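Local coordinates for protein CT263 (Chlamydia trachomatis, PDB 4QAS) that probably cleaves the N-glycosidic bond of a futalosine-type nucleoside on the route to menaquinone, in the manner of the MTA/SAH nucleosidases, at residues 33-38 and 46-51; 11-14 and 18-21; 24-29 and 193-198. The protein carries 1 engineered substitution. All coordinates share one frame; numbering follows the deposited sequence.

Contact 1. Residues 33-38 and 46-51; sequences ENFYTY and DVMVLK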
ATOM      1  N   GLU A  33     -16.476   8.961  16.760  1.00 30.89           N
ATOM      2  CA  GLU A  33     -17.282   7.743  16.829  1.00 33.31           C
ATOM      3  C   GLU A  33     -16.453   6.493  17.092  1.00 31.38           C
ATOM      4  O   GLU A  33     -16.999   5.385  17.080  1.00 32.06           O
ATOM      5  CB  GLU A  33     -18.088   7.563  15.536  1.00 42.04           C
ATOM      6  CG  GLU A  33     -19.154   8.628  15.305  1.00 60.70           C
ATOM      7  CD  GLU A  33     -18.599   9.929  14.749  1.00 72.01           C
ATOM      8  OE1 GLU A  33     -17.596   9.894  14.004  1.00 64.01           O
ATOM      9  OE2 GLU A  33     -19.179  10.993  15.055  1.00 80.13           O
ATOM     10  N   ASN A  34     -15.141   6.632  17.268  1.00 28.80           N
ATOM     11  CA  ASN A  34     -14.293   5.540  17.721  1.00 27.34           C
ATOM     12  C   ASN A  34     -13.968   4.556  16.605  1.00 31.65           C
ATOM     13  O   ASN A  34     -13.760   3.361  16.870  1.00 31.40           O
ATOM     14  CB  ASN A  34     -14.936   4.818  18.910  1.00 43.11           C
ATOM     15  CG  ASN A  34     -13.924   4.143  19.802  1.00 45.85           C
ATOM     16  OD1 ASN A  34     -12.724   4.243  19.577  1.00 34.68           O
ATOM     17  ND2 ASN A  34     -14.408   3.466  20.842  1.00 55.39           N
ATOM     18  N   PHE A  35     -13.906   5.016  15.352  1.00 25.69           N
ATOM     19  CA  PHE A  35     -13.398   4.176  14.271  1.00 25.46           C
ATOM     20  C   PHE A  35     -12.488   4.998  13.364  1.00 20.05           C
ATOM     21  O   PHE A  35     -12.390   6.212  13.498  1.00 22.86           O
ATOM     22  CB  PHE A  35     -14.504   3.407  13.518  1.00 22.63           C
ATOM     23  CG  PHE A  35     -15.437   4.269  12.719  1.00 23.79           C
ATOM     24  CD1 PHE A  35     -16.578   4.809  13.298  1.00 30.21           C
ATOM     25  CD2 PHE A  35     -15.192   4.518  11.378  1.00 28.14           C
ATOM     26  CE1 PHE A  35     -17.445   5.594  12.553  1.00 45.59           C
ATOM     27  CE2 PHE A  35     -16.049   5.288  10.627  1.00 31.92           C
ATOM     28  CZ  PHE A  35     -17.180   5.835  11.214  1.00 49.12           C
ATOM     29  N   TYR A  36     -11.811   4.315  12.436  1.00 20.97           N
ATOM     30  CA  TYR A  36     -10.760   4.957  11.651  1.00 18.87           C
ATOM     31  C   TYR A  36     -11.284   5.524  10.347  1.00 17.90           C
ATOM     32  O   TYR A  36     -12.110   4.911   9.672  1.00 19.26           O
ATOM     33  CB  TYR A  36      -9.667   3.976  11.272  1.00 20.11           C
ATOM     34  CG  TYR A  36      -9.103   3.198  12.399  1.00 25.14           C
ATOM     35  CD1 TYR A  36      -8.067   3.699  13.140  1.00 31.64           C
ATOM     36  CD2 TYR A  36      -9.574   1.924  12.694  1.00 24.14           C
ATOM     37  CE1 TYR A  36      -7.516   2.973  14.175  1.00 38.31           C
ATOM     38  CE2 TYR A  36      -9.034   1.189  13.723  1.00 29.36           C
ATOM     39  CZ  TYR A  36      -8.005   1.723  14.459  1.00 30.42           C
ATOM     40  OH  TYR A  36      -7.467   0.982  15.486  1.00 38.00           O
ATOM     41  N   THR A  37     -10.762   6.690   9.974  1.00 18.98           N
ATOM     42  CA  THR A  37     -11.223   7.371   8.774  1.00 17.38           C
ATOM     43  C   THR A  37     -10.057   8.077   8.101  1.00 19.69           C
ATOM     44  O   THR A  37      -9.128   8.552   8.763  1.00 19.15           O
ATOM     45  CB  THR A  37     -12.319   8.376   9.137  1.00 22.51           C
ATOM     46  OG1 THR A  37     -12.920   8.885   7.938  1.00 22.80           O
ATOM     47  CG2 THR A  37     -11.764   9.534   9.981  1.00 21.07           C
ATOM     48  N   TYR A  38     -10.158   8.175   6.776  1.00 18.87           N
ATOM     49  CA  TYR A  38      -9.179   8.875   5.955  1.00 19.10           C
ATOM     50  C   TYR A  38      -9.918   9.342   4.718  1.00 18.73           C
ATOM     51  O   TYR A  38     -10.807   8.643   4.234  1.00 21.15           O
ATOM     52  CB  TYR A  38      -8.074   7.899   5.541  1.00 18.98           C
ATOM     53  CG  TYR A  38      -7.122   8.449   4.505  1.00 18.52           C
ATOM     54  CD1 TYR A  38      -6.268   9.482   4.826  1.00 19.71           C
ATOM     55  CD2 TYR A  38      -7.060   7.917   3.226  1.00 19.19           C
ATOM     56  CE1 TYR A  38      -5.370  10.009   3.897  1.00 22.18           C
ATOM     57  CE2 TYR A  38      -6.154   8.433   2.290  1.00 20.79           C
ATOM     58  CZ  TYR A  38      -5.331   9.465   2.640  1.00 20.20           C
ATOM     59  OH  TYR A  38      -4.440   9.962   1.706  1.00 23.96           O
ATOM     60  N   ASP A  46     -13.106   4.395   5.257  1.00 17.51           N
ATOM     61  CA  ASP A  46     -13.331   4.153   6.673  1.00 17.26           C
ATOM     62  C   ASP A  46     -12.988   2.702   6.959  1.00 16.30           C
ATOM     63  O   ASP A  46     -13.106   1.836   6.085  1.00 18.00           O
ATOM     64  CB  ASP A  46     -14.784   4.438   7.060  1.00 19.21           C
ATOM     65  CG  ASP A  46     -15.132   5.926   7.051  1.00 20.05           C
ATOM     66  OD1 ASP A  46     -14.197   6.761   6.979  1.00 22.68           O
ATOM     67  OD2 ASP A  46     -16.338   6.216   7.115  1.00 21.51           O
ATOM     68  N   VAL A  47     -12.580   2.434   8.199  1.00 17.07           N
ATOM     69  CA  VAL A  47     -12.227   1.079   8.612  1.00 14.84           C
ATOM     70  C   VAL A  47     -12.929   0.759   9.910  1.00 16.95           C
ATOM     71  O   VAL A  47     -12.821   1.517  10.878  1.00 19.32           O
ATOM     72  CB  VAL A  47     -10.706   0.923   8.792  1.00 16.27           C
ATOM     73  CG1 VAL A  47     -10.378  -0.490   9.247  1.00 17.13           C
ATOM     74  CG2 VAL A  47     -10.009   1.206   7.506  1.00 19.35           C
ATOM     75  N   MET A  48     -13.610  -0.384   9.944  1.00 16.86           N
ATOM     76  CA  MET A  48     -14.169  -0.944  11.166  1.00 17.32           C
ATOM     77  C   MET A  48     -13.552  -2.299  11.455  1.00 15.49           C
ATOM     78  O   MET A  48     -13.334  -3.101  10.553  1.00 17.15           O
ATOM     79  CB  MET A  48     -15.657  -1.079  11.021  1.00 19.92           C
ATOM     80  CG  MET A  48     -16.283   0.282  11.003  1.00 24.41           C
ATOM     81  SD  MET A  48     -18.057   0.274  10.796  1.00 27.90           S
ATOM     82  CE  MET A  48     -18.395   2.032  10.703  1.00 61.33           C
ATOM     83  N   VAL A  49     -13.283  -2.540  12.725  1.00 16.85           N
ATOM     84  CA  VAL A  49     -12.722  -3.796  13.211  1.00 17.44           C
ATOM     85  C   VAL A  49     -13.766  -4.407  14.146  1.00 17.56           C
ATOM     86  O   VAL A  49     -14.142  -3.790  15.152  1.00 20.77           O
ATOM     87  CB  VAL A  49     -11.398  -3.551  13.945  1.00 18.20           C
ATOM     88  CG1 VAL A  49     -10.817  -4.881  14.433  1.00 22.26           C
ATOM     89  CG2 VAL A  49     -10.408  -2.849  13.038  1.00 19.03           C
ATOM     90  N   LEU A  50     -14.249  -5.609  13.817  1.00 19.07           N
ATOM     91  CA  LEU A  50     -15.427  -6.142  14.506  1.00 18.80           C
ATOM     92  C   LEU A  50     -15.131  -6.538  15.944  1.00 22.44           C
ATOM     93  O   LEU A  50     -15.922  -6.260  16.839  1.00 21.97           O
ATOM     94  CB  LEU A  50     -16.014  -7.339  13.751  1.00 22.87           C
ATOM     95  CG  LEU A  50     -16.514  -7.015  12.346  1.00 19.93           C
ATOM     96  CD1 LEU A  50     -17.070  -8.261  11.697  1.00 26.37           C
ATOM     97  CD2 LEU A  50     -17.585  -5.922  12.376  1.00 25.76           C
ATOM     98  N   LYS A  51     -14.029  -7.221  16.178  1.00 20.26           N
ATOM     99  CA  LYS A  51     -13.721  -7.778  17.492  1.00 22.64           C
ATOM    100  C   LYS A  51     -12.415  -7.159  17.963  1.00 22.02           C
ATOM    101  O   LYS A  51     -11.340  -7.608  17.561  1.00 25.39           O
ATOM    102  CB  LYS A  51     -13.607  -9.290  17.396  1.00 24.85           C
ATOM    103  CG  LYS A  51     -13.373  -9.965  18.727  1.00 43.74           C
ATOM    104  CD  LYS A  51     -13.171 -11.455  18.561  1.00 64.07           C
ATOM    105  CE  LYS A  51     -12.622 -12.068  19.831  1.00 78.31           C
ATOM    106  NZ  LYS A  51     -12.365 -13.522  19.672  1.00 84.92           N
TER

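Contact 2. Residues 11-14 and 18-21; sequences LIFA and EAAR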
ATOM      1  N   LEU A  11     -14.057  -0.497   4.782  1.00 14.10           N
ATOM      2  CA  LEU A  11     -13.298  -1.726   4.965  1.00 13.42           C
ATOM      3  C   LEU A  11     -13.634  -2.323   6.317  1.00 14.84           C
ATOM      4  O   LEU A  11     -13.624  -1.616   7.338  1.00 16.31           O
ATOM      5  CB  LEU A  11     -11.806  -1.433   4.948  1.00 14.63           C
ATOM      6  CG  LEU A  11     -11.300  -0.678   3.729  1.00 16.66           C
ATOM      7  CD1 LEU A  11      -9.774  -0.492   3.806  1.00 17.91           C
ATOM      8  CD2 LEU A  11     -11.646  -1.309   2.403  1.00 17.12           C
ATOM      9  N   ILE A  12     -13.942  -3.618   6.327  1.00 13.66           N
ATOM     10  CA  ILE A  12     -14.342  -4.333   7.530  1.00 14.35           C
ATOM     11  C   ILE A  12     -13.359  -5.465   7.736  1.00 14.06           C
ATOM     12  O   ILE A  12     -13.202  -6.338   6.867  1.00 14.55           O
ATOM     13  CB  ILE A  12     -15.775  -4.869   7.445  1.00 16.11           C
ATOM     14  CG1 ILE A  12     -16.753  -3.732   7.166  1.00 18.43           C
ATOM     15  CG2 ILE A  12     -16.141  -5.549   8.739  1.00 17.49           C
ATOM     16  CD1 ILE A  12     -18.109  -4.195   6.763  1.00 21.90           C
ATOM     17  N   PHE A  13     -12.716  -5.463   8.891  1.00 14.07           N
ATOM     18  CA  PHE A  13     -11.827  -6.528   9.325  1.00 13.56           C
ATOM     19  C   PHE A  13     -12.410  -7.177  10.569  1.00 15.39           C
ATOM     20  O   PHE A  13     -13.090  -6.540  11.361  1.00 16.50           O
ATOM     21  CB  PHE A  13     -10.457  -5.961   9.683  1.00 13.72           C
ATOM     22  CG  PHE A  13      -9.729  -5.353   8.523  1.00 13.16           C
ATOM     23  CD1 PHE A  13      -8.930  -6.137   7.704  1.00 13.76           C
ATOM     24  CD2 PHE A  13      -9.828  -3.989   8.250  1.00 13.75           C
ATOM     25  CE1 PHE A  13      -8.249  -5.581   6.645  1.00 14.03           C
ATOM     26  CE2 PHE A  13      -9.156  -3.443   7.182  1.00 15.05           C
ATOM     27  CZ  PHE A  13      -8.378  -4.231   6.395  1.00 14.42           C
ATOM     28  N   ALA A  14     -12.145  -8.470  10.734  1.00 14.63           N
ATOM     29  CA  ALA A  14     -12.663  -9.190  11.884  1.00 15.88           C
ATOM     30  C   ALA A  14     -11.923  -8.844  13.161  1.00 17.62           C
ATOM     31  O   ALA A  14     -12.526  -8.831  14.231  1.00 18.92           O
ATOM     32  CB  ALA A  14     -12.604 -10.711  11.654  1.00 17.56           C
ATOM     33  N   GLU A  18      -5.818  -8.616  11.464  1.00 15.59           N
ATOM     34  CA  GLU A  18      -6.129  -8.548  10.048  1.00 14.56           C
ATOM     35  C   GLU A  18      -5.950  -7.130   9.529  1.00 13.67           C
ATOM     36  O   GLU A  18      -5.483  -6.941   8.411  1.00 13.83           O
ATOM     37  CB  GLU A  18      -7.561  -9.010   9.777  1.00 15.31           C
ATOM     38  CG  GLU A  18      -7.830 -10.522   9.951  1.00 16.29           C
ATOM     39  CD  GLU A  18      -9.265 -10.926   9.642  1.00 18.15           C
ATOM     40  OE1 GLU A  18     -10.159 -10.046   9.577  1.00 19.18           O
ATOM     41  OE2 GLU A  18      -9.545 -12.132   9.495  1.00 16.70           O
ATOM     42  N   ALA A  19      -6.411  -6.145  10.298  1.00 13.65           N
ATOM     43  CA  ALA A  19      -6.457  -4.753   9.872  1.00 12.79           C
ATOM     44  C   ALA A  19      -5.102  -4.073   9.864  1.00 14.01           C
ATOM     45  O   ALA A  19      -4.963  -3.042   9.187  1.00 14.88           O
ATOM     46  CB  ALA A  19      -7.402  -3.994  10.786  1.00 14.04           C
ATOM     47  N   ALA A  20      -4.124  -4.593  10.604  1.00 13.05           N
ATOM     48  CA  ALA A  20      -2.964  -3.783  10.985  1.00 15.91           C
ATOM     49  C   ALA A  20      -2.247  -3.170   9.781  1.00 14.93           C
ATOM     50  O   ALA A  20      -1.940  -1.970   9.775  1.00 15.66           O
ATOM     51  CB  ALA A  20      -2.011  -4.630  11.821  1.00 18.00           C
ATOM     52  N   ARG A  21      -1.922  -3.974   8.769  1.00 13.97           N
ATOM     53  CA  ARG A  21      -1.096  -3.426   7.690  1.00 14.83           C
ATOM     54  C   ARG A  21      -1.890  -2.487   6.793  1.00 14.92           C
ATOM     55  O   ARG A  21      -1.335  -1.510   6.289  1.00 15.03           O
ATOM     56  CB  ARG A  21      -0.401  -4.534   6.902  1.00 14.50           C
ATOM     57  CG  ARG A  21       0.558  -5.395   7.741  1.00 15.90           C
ATOM     58  CD  ARG A  21       1.666  -4.615   8.439  1.00 16.56           C
ATOM     59  NE  ARG A  21       2.295  -3.663   7.560  1.00 16.20           N
ATOM     60  CZ  ARG A  21       3.000  -2.627   7.963  1.00 17.99           C
ATOM     61  NH1 ARG A  21       3.339  -2.523   9.233  1.00 22.58           N
ATOM     62  NH2 ARG A  21       3.473  -1.743   7.098  1.00 22.94           N
TER

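Contact 3. Residues 24-29 and 193-198; sequences SLFPFS and PIYSSF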
ATOM      1  N   SER A  24      -1.759   0.859   8.325  1.00 14.61           N
ATOM      2  CA  SER A  24      -0.488   1.538   8.109  1.00 15.61           C
ATOM      3  C   SER A  24      -0.392   2.186   6.725  1.00 14.54           C
ATOM      4  O   SER A  24       0.426   3.072   6.533  1.00 15.89           O
ATOM      5  CB  SER A  24       0.648   0.535   8.318  1.00 16.85           C
ATOM      6  OG  SER A  24       1.870   1.196   8.368  1.00 19.93           O
ATOM      7  N   LEU A  25      -1.187   1.745   5.760  1.00 14.66           N
ATOM      8  CA  LEU A  25      -1.044   2.220   4.379  1.00 14.93           C
ATOM      9  C   LEU A  25      -1.434   3.668   4.196  1.00 14.89           C
ATOM     10  O   LEU A  25      -0.941   4.315   3.277  1.00 16.80           O
ATOM     11  CB  LEU A  25      -1.980   1.460   3.467  1.00 20.56           C
ATOM     12  CG  LEU A  25      -1.714   0.036   3.137  1.00 21.32           C
ATOM     13  CD1 LEU A  25      -2.795  -0.361   2.086  1.00 23.53           C
ATOM     14  CD2 LEU A  25      -0.325  -0.135   2.593  1.00 25.83           C
ATOM     15  N   PHE A  26      -2.373   4.178   5.002  1.00 16.90           N
ATOM     16  CA  PHE A  26      -2.886   5.530   4.892  1.00 17.07           C
ATOM     17  C   PHE A  26      -2.808   6.195   6.254  1.00 16.43           C
ATOM     18  O   PHE A  26      -2.870   5.497   7.282  1.00 19.44           O
ATOM     19  CB  PHE A  26      -4.354   5.533   4.415  1.00 18.61           C
ATOM     20  CG  PHE A  26      -4.566   4.825   3.132  1.00 19.58           C
ATOM     21  CD1 PHE A  26      -4.290   5.454   1.927  1.00 19.27           C
ATOM     22  CD2 PHE A  26      -5.038   3.552   3.119  1.00 19.12           C
ATOM     23  CE1 PHE A  26      -4.481   4.791   0.736  1.00 24.75           C
ATOM     24  CE2 PHE A  26      -5.236   2.890   1.943  1.00 19.28           C
ATOM     25  CZ  PHE A  26      -4.957   3.527   0.739  1.00 21.07           C
ATOM     26  N   PRO A  27      -2.717   7.489   6.296  1.00 19.05           N
ATOM     27  CA  PRO A  27      -2.653   8.205   7.592  1.00 20.15           C
ATOM     28  C   PRO A  27      -4.049   8.376   8.190  1.00 20.38           C
ATOM     29  O   PRO A  27      -4.602   9.468   8.277  1.00 22.29           O
ATOM     30  CB  PRO A  27      -1.976   9.532   7.215  1.00 22.78           C
ATOM     31  CG  PRO A  27      -2.365   9.751   5.806  1.00 25.27           C
ATOM     32  CD  PRO A  27      -2.412   8.404   5.174  1.00 20.05           C
ATOM     33  N   PHE A  28      -4.633   7.252   8.598  1.00 20.47           N
ATOM     34  CA  PHE A  28      -5.949   7.256   9.226  1.00 19.52           C
ATOM     35  C   PHE A  28      -5.919   8.015  10.542  1.00 22.16           C
ATOM     36  O   PHE A  28      -4.889   8.106  11.219  1.00 24.83           O
ATOM     37  CB  PHE A  28      -6.367   5.826   9.549  1.00 18.68           C
ATOM     38  CG  PHE A  28      -6.760   4.999   8.352  1.00 15.58           C
ATOM     39  CD1 PHE A  28      -8.008   5.122   7.785  1.00 16.26           C
ATOM     40  CD2 PHE A  28      -5.893   4.076   7.813  1.00 17.66           C
ATOM     41  CE1 PHE A  28      -8.375   4.369   6.704  1.00 16.79           C
ATOM     42  CE2 PHE A  28      -6.264   3.304   6.730  1.00 15.67           C
ATOM     43  CZ  PHE A  28      -7.505   3.447   6.185  1.00 16.37           C
ATOM     44  N   SER A  29      -7.074   8.535  10.920  1.00 21.57           N
ATOM     45  CA  SER A  29      -7.289   9.101  12.239  1.00 24.60           C
ATOM     46  C   SER A  29      -8.492   8.410  12.864  1.00 23.89           C
ATOM     47  O   SER A  29      -9.339   7.855  12.162  1.00 25.04           O
ATOM     48  CB  SER A  29      -7.527  10.608  12.158  1.00 35.09           C
ATOM     49  OG  SER A  29      -8.647  10.901  11.346  1.00 37.64           O
ATOM     50  N   PRO A 193      -4.998  -1.460  -4.883  1.00 19.02           N
ATOM     51  CA  PRO A 193      -5.449  -1.163  -6.254  1.00 21.88           C
ATOM     52  C   PRO A 193      -6.946  -0.947  -6.362  1.00 23.66           C
ATOM     53  O   PRO A 193      -7.394  -0.245  -7.279  1.00 25.88           O
ATOM     54  CB  PRO A 193      -4.964  -2.372  -7.070  1.00 22.68           C
ATOM     55  CG  PRO A 193      -4.733  -3.446  -6.088  1.00 21.82           C
ATOM     56  CD  PRO A 193      -4.295  -2.754  -4.801  1.00 20.08           C
ATOM     57  N   ILE A 194      -7.731  -1.509  -5.442  1.00 21.09           N
ATOM     58  CA  ILE A 194      -9.163  -1.227  -5.431  1.00 22.24           C
ATOM     59  C   ILE A 194      -9.401   0.231  -5.072  1.00 23.31           C
ATOM     60  O   ILE A 194     -10.110   0.953  -5.780  1.00 24.90           O
ATOM     61  CB  ILE A 194      -9.909  -2.158  -4.468  1.00 23.38           C
ATOM     62  CG1 ILE A 194      -9.530  -3.615  -4.727  1.00 25.70           C
ATOM     63  CG2 ILE A 194     -11.417  -1.916  -4.635  1.00 24.96           C
ATOM     64  CD1 ILE A 194     -10.069  -4.560  -3.672  1.00 26.44           C
ATOM     65  N   TYR A 195      -8.818   0.680  -3.952  1.00 21.42           N
ATOM     66  CA  TYR A 195      -8.910   2.088  -3.582  0.57 23.24           C
ATOM     67  C   TYR A 195      -8.475   2.977  -4.738  1.00 24.48           C
ATOM     68  O   TYR A 195      -9.150   3.959  -5.079  1.00 25.38           O
ATOM     69  CB  TYR A 195      -8.048   2.342  -2.342  0.57 24.75           C
ATOM     70  CG  TYR A 195      -7.396   3.701  -2.326  0.57 25.94           C
ATOM     71  CD1 TYR A 195      -8.094   4.833  -1.904  0.57 28.23           C
ATOM     72  CD2 TYR A 195      -6.082   3.861  -2.746  0.57 29.84           C
ATOM     73  CE1 TYR A 195      -7.492   6.091  -1.898  0.57 29.45           C
ATOM     74  CE2 TYR A 195      -5.478   5.100  -2.742  0.57 29.75           C
ATOM     75  CZ  TYR A 195      -6.180   6.217  -2.322  0.57 23.22           C
ATOM     76  OH  TYR A 195      -5.552   7.432  -2.322  0.57 31.43           O
ATOM     77  N   SER A 196      -7.355   2.635  -5.372  1.00 23.43           N
ATOM     78  CA  SER A 196      -6.818   3.449  -6.450  0.77 24.18           C
ATOM     79  C   SER A 196      -7.800   3.566  -7.609  1.00 24.95           C
ATOM     80  O   SER A 196      -7.914   4.621  -8.225  1.00 28.05           O
ATOM     81  CB  SER A 196      -5.498   2.829  -6.901  0.77 28.59           C
ATOM     82  OG  SER A 196      -4.822   3.695  -7.773  0.77 26.93           O
ATOM     83  N   SER A 197      -8.526   2.489  -7.905  1.00 24.58           N
ATOM     84  CA  SER A 197      -9.463   2.494  -9.027  0.53 27.56           C
ATOM     85  C   SER A 197     -10.573   3.525  -8.856  1.00 26.94           C
ATOM     86  O   SER A 197     -11.154   3.972  -9.853  1.00 30.86           O
ATOM     87  CB  SER A 197     -10.095   1.110  -9.168  0.53 31.37           C
ATOM     88  OG  SER A 197      -9.124   0.112  -9.433  0.53 33.32           O
ATOM     89  N   PHE A 198     -10.906   3.897  -7.621  1.00 31.14           N
ATOM     90  CA  PHE A 198     -12.028   4.800  -7.378  1.00 27.82           C
ATOM     91  C   PHE A 198     -11.621   6.257  -7.225  1.00 33.43           C
ATOM     92  O   PHE A 198     -12.477   7.103  -6.941  1.00 34.37           O
ATOM     93  CB  PHE A 198     -12.830   4.331  -6.170  1.00 27.08           C
ATOM     94  CG  PHE A 198     -13.637   3.100  -6.444  1.00 28.46           C
ATOM     95  CD1 PHE A 198     -14.845   3.183  -7.122  1.00 31.71           C
ATOM     96  CD2 PHE A 198     -13.175   1.864  -6.055  1.00 28.02           C
ATOM     97  CE1 PHE A 198     -15.587   2.024  -7.381  1.00 33.37           C
ATOM     98  CE2 PHE A 198     -13.911   0.707  -6.308  1.00 31.42           C
ATOM     99  CZ  PHE A 198     -15.123   0.802  -6.978  1.00 31.26           C
TER

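Contact 1. Residues 33-38 and 46-51
Phe35 holds its ring between its own backbone N and carbonyl carbon (chi1 67°), and Met48, with CG beside its backbone N and an extended chain beyond, runs out until its methyl meets that ring. Met48 CE lies 3.9 Å from the centroid of the Phe35 ring and only 5° off the ring normal, a CH-pi contact over the centre of the face. Met48 SD sits farther back, 5.2 Å from the same centroid, which makes this a Met-aromatic pair; an unbranched, flexible thioether suits a place where a chain must fit a flat surface. The carboxylate of Asp46 comes to the ring's edge instead, with OD2 3.6 Å from Phe35 CE2 and the two planes 73° apart.

Met48 and Asp46 lie on strand 43-49 of a beta hairpin, and Phe35 immediately precedes its partner, strand 36-40. Val47 N gives a 2.9 Å hydrogen bond to Tyr36 O, whereas the return bond from Tyr36 N to Val47 O is weak at 3.4 Å. Tyr36 and Val47 send their side chains to the sheet face covered by helix 16-25, where Leu23 touches both, and Tyr36 CB lies 4.1 Å from Val47 CB. Thr37 and Asp46, a non-hydrogen-bonded pair, use the other face. Their side chains lie alongside, and Thr37 OG1 donates to Asp46 OD1 at 2.7 Å, nearly along the C-O axis.

Because Asp46 OD2 is hydrogen-bonded to the hydroxyl of Tyr69, both oxygens of this buried carboxylate have partners; the two bonds restrain its rotation, and the charged form is probably tolerated there for that reason.

Contact 2. Residues 11-14 and 18-21
Phe13 spreads one face of its ring beneath the backbone of Ala19, in the tight beta-alpha turn that carries strand 7-13 into helix 16-25, the opening unit of the nucleosidase fold. Ala19 CA stands 3.5 Å from the centroid of the Phe13 ring, close to its normal, so this CH-pi contact is made by the helix backbone itself. The small methyl of alanine permits that approach: Ala19 CB rests 3.5 Å from Phe13 CD2 and adds to the cover without holding the helix off. Farther round the ring, Glu18 O comes obliquely to within 3.6 Å of Phe13 CE1. Ala75 and Ile191 also pack on Phe13, which is buried in the layer between sheet and helices.

Glu18 reaches back past the ring to the strand end. Its CG lies beside the backbone N and the chain is extended beyond (chi2 -179°), long enough to place the carboxylate next to Ala14. The second oxygen, OE2, is hydrogen-bonded to Phe77 N, so one buried carboxylate bridges the end of strand 7-13 and strand 71-80. Ala14 N donates to Glu18 OE1 at 2.8 Å with an angle of 152° at the hydrogen, and Ala14 CB lies 3.3 Å from that same oxygen.

Contact 3. Residues 24-29 and 193-198
Tyr195 presents one face of its ring to the edge of Phe26, a T-shaped pair with centroids 4.8 Å apart and planes at 67°. The Phe26 rim does not aim at the middle of the tyrosine: CE1 stands above the plane but is displaced from the ring centre toward the CE2-CZ bond at the rim, 3.6 Å from Tyr195 CE2. Its neighbour CZ comes down beside, 3.7 Å from Tyr195 CD2, so two adjacent ring carbons of phenylalanine make the touch. Phe26 also meets the ring of Tyr38, and Tyr195 that of Phe192, which places the pair in a larger aromatic cluster. Tyr195 was modelled in two conformers; the pair holds for the one described and is less certain for the other.

The alpha carbons of Phe26 and Tyr195 are 11.0 Å apart, a gap that the two long aromatic side chains, reaching toward each other, bridge. They join the loop after helix 16-25 to the last turn of helix 180-197. Directly after Phe26 the chain bends sharply in an inverse gamma turn centred on Pro27, whose restricted phi suits such a bend; the closing bond from Phe28 N to Phe26 O is weak. At the end of helix 180-197, Pro193 O receives Ser197 N at 3.0 Å.

The contact also borders the second subunit. Gln185 of the second subunit packs on Phe26 and hydrogen-bonds to Leu25 O, while Glu189 of that subunit packs on Tyr195.

Chemically, the slightly positive C-H rim of Phe26 faces the electron-rich face of the phenol ring, which is consistent with a weakly favourable quadrupole term added to dispersion.

Contacts 1 and 2, with centres about 9 Å apart, share the sheet: strand 43-49 runs parallel beside strand 7-13, Asp46 O lying 2.8 Å from Leu11 N, and Val47 CG1 packs against Phe13 CD2 at 3.7 Å. Contact 3 lies about 14 Å from the centre of contact 1 and about 13 Å from that of contact 2. Helix 16-25 passes from contact 2 to contact 3, and Ser29 O lies 2.9 Å from Thr37 N, joining the end of 24-29 to the hairpin strand. Contact 2, at the C-terminal end of strand 7-13, is probably near the nucleoside pocket, as in related nucleosidases; contact 3 has the most residues within reach of the second subunit.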